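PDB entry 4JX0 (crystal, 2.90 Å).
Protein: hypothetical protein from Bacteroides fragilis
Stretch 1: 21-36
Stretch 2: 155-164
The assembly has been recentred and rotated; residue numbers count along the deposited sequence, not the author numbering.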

# COMPACT_ATOMS: atom_id res chain seq x y z
N ILE A 21 2.22 -29.39 10.84
CA ILE A 21 2.81 -29.78 9.56
C ILE A 21 1.73 -29.53 8.52
O ILE A 21 0.57 -29.85 8.77
CB ILE A 21 3.31 -31.25 9.61
CG1 ILE A 21 4.09 -31.56 10.92
CG2 ILE A 21 4.17 -31.56 8.40
CD1 ILE A 21 4.55 -33.02 11.09
N GLU A 22 2.09 -28.95 7.36
CA GLU A 22 1.12 -28.66 6.30
C GLU A 22 0.65 -29.97 5.67
O GLU A 22 1.44 -30.91 5.58
CB GLU A 22 1.72 -27.72 5.25
CG GLU A 22 1.98 -26.32 5.77
CD GLU A 22 3.32 -26.06 6.45
OE1 GLU A 22 3.90 -27.01 7.01
OE2 GLU A 22 3.77 -24.89 6.44
N GLU A 23 -0.63 -30.06 5.29
CA GLU A 23 -1.19 -31.32 4.78
C GLU A 23 -0.46 -31.85 3.53
O GLU A 23 -0.27 -33.06 3.43
CB GLU A 23 -2.70 -31.16 4.49
CG GLU A 23 -3.44 -32.48 4.22
CD GLU A 23 -3.26 -33.58 5.24
OE1 GLU A 23 -3.31 -33.29 6.46
OE2 GLU A 23 -3.07 -34.75 4.83
N ASP A 24 -0.06 -30.97 2.61
CA ASP A 24 0.62 -31.41 1.37
C ASP A 24 1.99 -32.04 1.64
O ASP A 24 2.33 -33.02 0.97
CB ASP A 24 0.76 -30.26 0.36
CG ASP A 24 1.56 -29.08 0.86
OD1 ASP A 24 1.11 -28.43 1.83
OD2 ASP A 24 2.61 -28.78 0.27
N ILE A 25 2.78 -31.49 2.59
CA ILE A 25 4.10 -32.06 2.90
C ILE A 25 3.92 -33.23 3.89
O ILE A 25 4.78 -34.11 3.90
CB ILE A 25 5.15 -31.02 3.37
CG1 ILE A 25 4.83 -30.41 4.73
CG2 ILE A 25 5.38 -29.92 2.32
CD1 ILE A 25 5.85 -30.69 5.71
N ARG A 26 2.81 -33.29 4.67
CA ARG A 26 2.53 -34.43 5.54
C ARG A 26 2.24 -35.67 4.68
O ARG A 26 2.60 -36.78 5.08
CB ARG A 26 1.34 -34.15 6.49
CG ARG A 26 1.15 -35.20 7.59
CD ARG A 26 -0.17 -35.09 8.34
NE ARG A 26 -0.00 -34.46 9.66
CZ ARG A 26 -0.12 -33.16 9.93
NH1 ARG A 26 -0.42 -32.30 8.96
NH2 ARG A 26 0.06 -32.72 11.17
N GLU A 27 1.61 -35.49 3.49
CA GLU A 27 1.35 -36.57 2.54
C GLU A 27 2.67 -37.08 1.95
O GLU A 27 2.83 -38.29 1.83
CB GLU A 27 0.41 -36.12 1.41
CG GLU A 27 -1.05 -36.05 1.82
CD GLU A 27 -1.99 -35.48 0.77
OE1 GLU A 27 -1.58 -35.36 -0.41
OE2 GLU A 27 -3.16 -35.17 1.12
N GLN A 28 3.61 -36.17 1.60
CA GLN A 28 4.93 -36.55 1.08
C GLN A 28 5.72 -37.34 2.11
O GLN A 28 6.44 -38.27 1.74
CB GLN A 28 5.77 -35.33 0.68
CG GLN A 28 5.49 -34.76 -0.70
CD GLN A 28 6.65 -33.90 -1.16
OE1 GLN A 28 6.54 -32.66 -1.26
NE2 GLN A 28 7.79 -34.54 -1.45
N LEU A 29 5.64 -36.94 3.39
CA LEU A 29 6.33 -37.65 4.47
C LEU A 29 5.73 -39.05 4.67
O LEU A 29 6.45 -39.96 5.07
CB LEU A 29 6.26 -36.87 5.80
CG LEU A 29 7.10 -35.60 5.88
CD1 LEU A 29 6.66 -34.76 7.06
CD2 LEU A 29 8.59 -35.91 5.97
N GLY A 30 4.44 -39.20 4.40
CA GLY A 30 3.76 -40.48 4.48
C GLY A 30 4.19 -41.45 3.40
O GLY A 30 4.46 -42.62 3.69
N ILE A 31 4.28 -40.98 2.13
CA ILE A 31 4.68 -41.84 1.02
C ILE A 31 6.18 -42.16 1.08
O ILE A 31 6.58 -43.23 0.60
CB ILE A 31 4.27 -41.30 -0.38
CG1 ILE A 31 4.96 -39.98 -0.74
CG2 ILE A 31 2.75 -41.15 -0.47
CD1 ILE A 31 5.07 -39.74 -2.22
N ASP A 32 7.00 -41.26 1.66
CA ASP A 32 8.45 -41.46 1.80
C ASP A 32 8.91 -40.92 3.14
O ASP A 32 9.38 -39.78 3.22
CB ASP A 32 9.21 -40.80 0.64
CG ASP A 32 10.73 -40.90 0.71
OD1 ASP A 32 11.24 -41.73 1.50
OD2 ASP A 32 11.41 -40.13 -0.01
N PRO A 33 8.86 -41.73 4.21
CA PRO A 33 9.33 -41.24 5.52
C PRO A 33 10.86 -41.29 5.69
O PRO A 33 11.33 -41.06 6.81
CB PRO A 33 8.62 -42.17 6.51
CG PRO A 33 8.40 -43.42 5.78
CD PRO A 33 8.33 -43.10 4.31
N PHE A 34 11.63 -41.54 4.61
CA PHE A 34 13.09 -41.65 4.68
C PHE A 34 13.82 -40.44 4.04
O PHE A 34 15.02 -40.52 3.78
CB PHE A 34 13.51 -42.95 3.98
CG PHE A 34 12.79 -44.12 4.60
CD1 PHE A 34 13.16 -44.59 5.85
CD2 PHE A 34 11.67 -44.66 4.00
CE1 PHE A 34 12.47 -45.66 6.44
CE2 PHE A 34 10.98 -45.72 4.60
CZ PHE A 34 11.39 -46.21 5.81
N THR A 35 13.11 -39.32 3.84
CA THR A 35 13.67 -38.09 3.30
C THR A 35 13.12 -36.90 4.06
O THR A 35 11.91 -36.69 4.02
CB THR A 35 13.35 -37.93 1.80
OG1 THR A 35 13.67 -39.13 1.12
CG2 THR A 35 14.10 -36.77 1.16
N ASP A 36 13.99 -36.14 4.74
CA ASP A 36 13.58 -34.91 5.42
C ASP A 36 13.36 -33.88 4.33
O ASP A 36 14.12 -33.87 3.37
CB ASP A 36 14.62 -34.44 6.46
CG ASP A 36 14.79 -35.39 7.63
OD1 ASP A 36 13.80 -36.05 8.01
OD2 ASP A 36 15.92 -35.47 8.17
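Stretch 2 (155-164) EHLAIARTRS

Stretch 2 lies along stretch 1 as a mostly polar contact in two parts, a short parallel strand pairing at one end and a set of side-chain hydrogen bonds to a helix at the other, together burying 660 Å².

Stretch 1 is helical from Glu-23 to Ile-31, then passes through a type I turn, Asp-32 to Thr-35, into Asp-36. Stretch 2 leaves His-156 in a left-handed conformation (phi/psi 56/46), extends through the strand Leu-157 to Ile-159, and continues as loop past the helix, placing Ala-160 by Ile-25 and Thr-162 by Asp-24. It therefore runs with Asp-36 but backward along the helix.

At the strand end, Asp-36 pairs with Leu-157, their CA atoms 4.9 Å apart. Asp-36 N donates to His-156 O at 3.2 Å, and Ala-158 N donates to Asp-36 O at 3.2 Å, so one residue is gripped through both its backbone groups, as parallel register requires. The His-156 ring supplements this: its ND1 donates to Phe-34 O at 2.8 Å, near the ring plane, tying the turn to the strand's start.

Along the helix, Asp-24, Ile-25, Gln-28 and Ile-31 direct their CA-to-CB bonds toward stretch 2, the spacing expected of one helical face. Gln-28 OE1 accepts from Arg-161 N at 3.0 Å, a side chain serving a backbone amide outside the strand. Asp-24 uses both carboxylate oxygens: OD2 accepts from Thr-162 OG1 at 2.6 Å, while OD1 forms a salt bridge with Arg-163 NE at 2.9 Å, at the guanidinium edge. Glu-22 CG covers one face of that group, 3.7 Å from Arg-163 NE. Apolar packing is modest, with Ile-25 CG2 4.2 Å from Ala-160 CB. The rule is backbone pairing for the strand and helix side chains for the loop.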

# COMPACT_ATOMS: atom_id res chain seq x y z
N GLU A 155 22.65 -35.95 2.38
CA GLU A 155 22.03 -37.28 2.26
C GLU A 155 20.66 -37.37 2.96
O GLU A 155 20.52 -36.91 4.08
CB GLU A 155 22.97 -38.37 2.82
CG GLU A 155 24.33 -38.41 2.14
CD GLU A 155 25.19 -39.62 2.44
OE1 GLU A 155 24.76 -40.49 3.24
OE2 GLU A 155 26.28 -39.74 1.83
N HIS A 156 19.67 -38.00 2.29
CA HIS A 156 18.30 -38.17 2.80
C HIS A 156 17.68 -36.81 3.15
O HIS A 156 17.07 -36.65 4.20
CB HIS A 156 18.25 -39.14 3.99
CG HIS A 156 18.62 -40.54 3.62
ND1 HIS A 156 17.65 -41.49 3.37
CD2 HIS A 156 19.84 -41.10 3.46
CE1 HIS A 156 18.31 -42.60 3.06
NE2 HIS A 156 19.63 -42.40 3.09
N LEU A 157 17.85 -35.85 2.24
CA LEU A 157 17.35 -34.49 2.35
C LEU A 157 17.03 -33.97 0.97
O LEU A 157 17.81 -34.19 0.04
CB LEU A 157 18.40 -33.59 3.02
CG LEU A 157 17.95 -32.18 3.40
CD1 LEU A 157 17.05 -32.19 4.62
CD2 LEU A 157 19.13 -31.29 3.63
N ALA A 158 15.90 -33.26 0.82
CA ALA A 158 15.50 -32.72 -0.47
C ALA A 158 14.55 -31.54 -0.32
O ALA A 158 13.92 -31.37 0.72
CB ALA A 158 14.82 -33.80 -1.27
N ILE A 159 14.44 -30.72 -1.38
CA ILE A 159 13.48 -29.62 -1.39
C ILE A 159 12.13 -30.27 -1.71
O ILE A 159 12.07 -31.10 -2.62
CB ILE A 159 13.88 -28.51 -2.39
CG1 ILE A 159 15.16 -27.79 -1.92
CG2 ILE A 159 12.74 -27.49 -2.56
CD1 ILE A 159 15.99 -27.28 -3.04
N ALA A 160 11.07 -29.93 -0.96
CA ALA A 160 9.74 -30.52 -1.16
C ALA A 160 9.20 -30.26 -2.57
O ALA A 160 9.55 -29.25 -3.20
CB ALA A 160 8.76 -30.00 -0.13
N ARG A 161 8.37 -31.18 -3.09
CA ARG A 161 7.79 -31.06 -4.43
C ARG A 161 6.96 -29.77 -4.52
O ARG A 161 7.22 -28.92 -5.38
CB ARG A 161 6.93 -32.31 -4.77
CG ARG A 161 7.79 -33.56 -4.98
CD ARG A 161 7.02 -34.87 -4.85
NE ARG A 161 7.93 -36.02 -4.95
CZ ARG A 161 7.56 -37.30 -4.87
NH1 ARG A 161 6.27 -37.62 -4.70
NH2 ARG A 161 8.46 -38.27 -4.97
N THR A 162 6.03 -29.61 -3.57
CA THR A 162 5.19 -28.43 -3.40
C THR A 162 5.84 -27.49 -2.38
O THR A 162 6.79 -27.89 -1.72
CB THR A 162 3.81 -28.88 -2.94
OG1 THR A 162 3.98 -29.66 -1.76
CG2 THR A 162 3.09 -29.70 -4.00
N ARG A 163 5.32 -26.26 -2.22
CA ARG A 163 5.82 -25.25 -1.27
C ARG A 163 7.35 -24.97 -1.44
O ARG A 163 8.04 -24.75 -0.45
CB ARG A 163 5.49 -25.64 0.19
CG ARG A 163 4.00 -25.66 0.46
CD ARG A 163 3.64 -25.97 1.89
NE ARG A 163 2.22 -25.72 2.16
CZ ARG A 163 1.68 -24.52 2.40
NH1 ARG A 163 2.44 -23.43 2.41
NH2 ARG A 163 0.38 -24.41 2.63
N SER A 164 7.84 -24.95 -2.68
CA SER A 164 9.25 -24.65 -3.00
C SER A 164 9.41 -23.39 -3.86
O SER A 164 10.54 -22.96 -4.08
CB SER A 164 9.88 -25.83 -3.74
OG SER A 164 9.19 -26.15 -4.93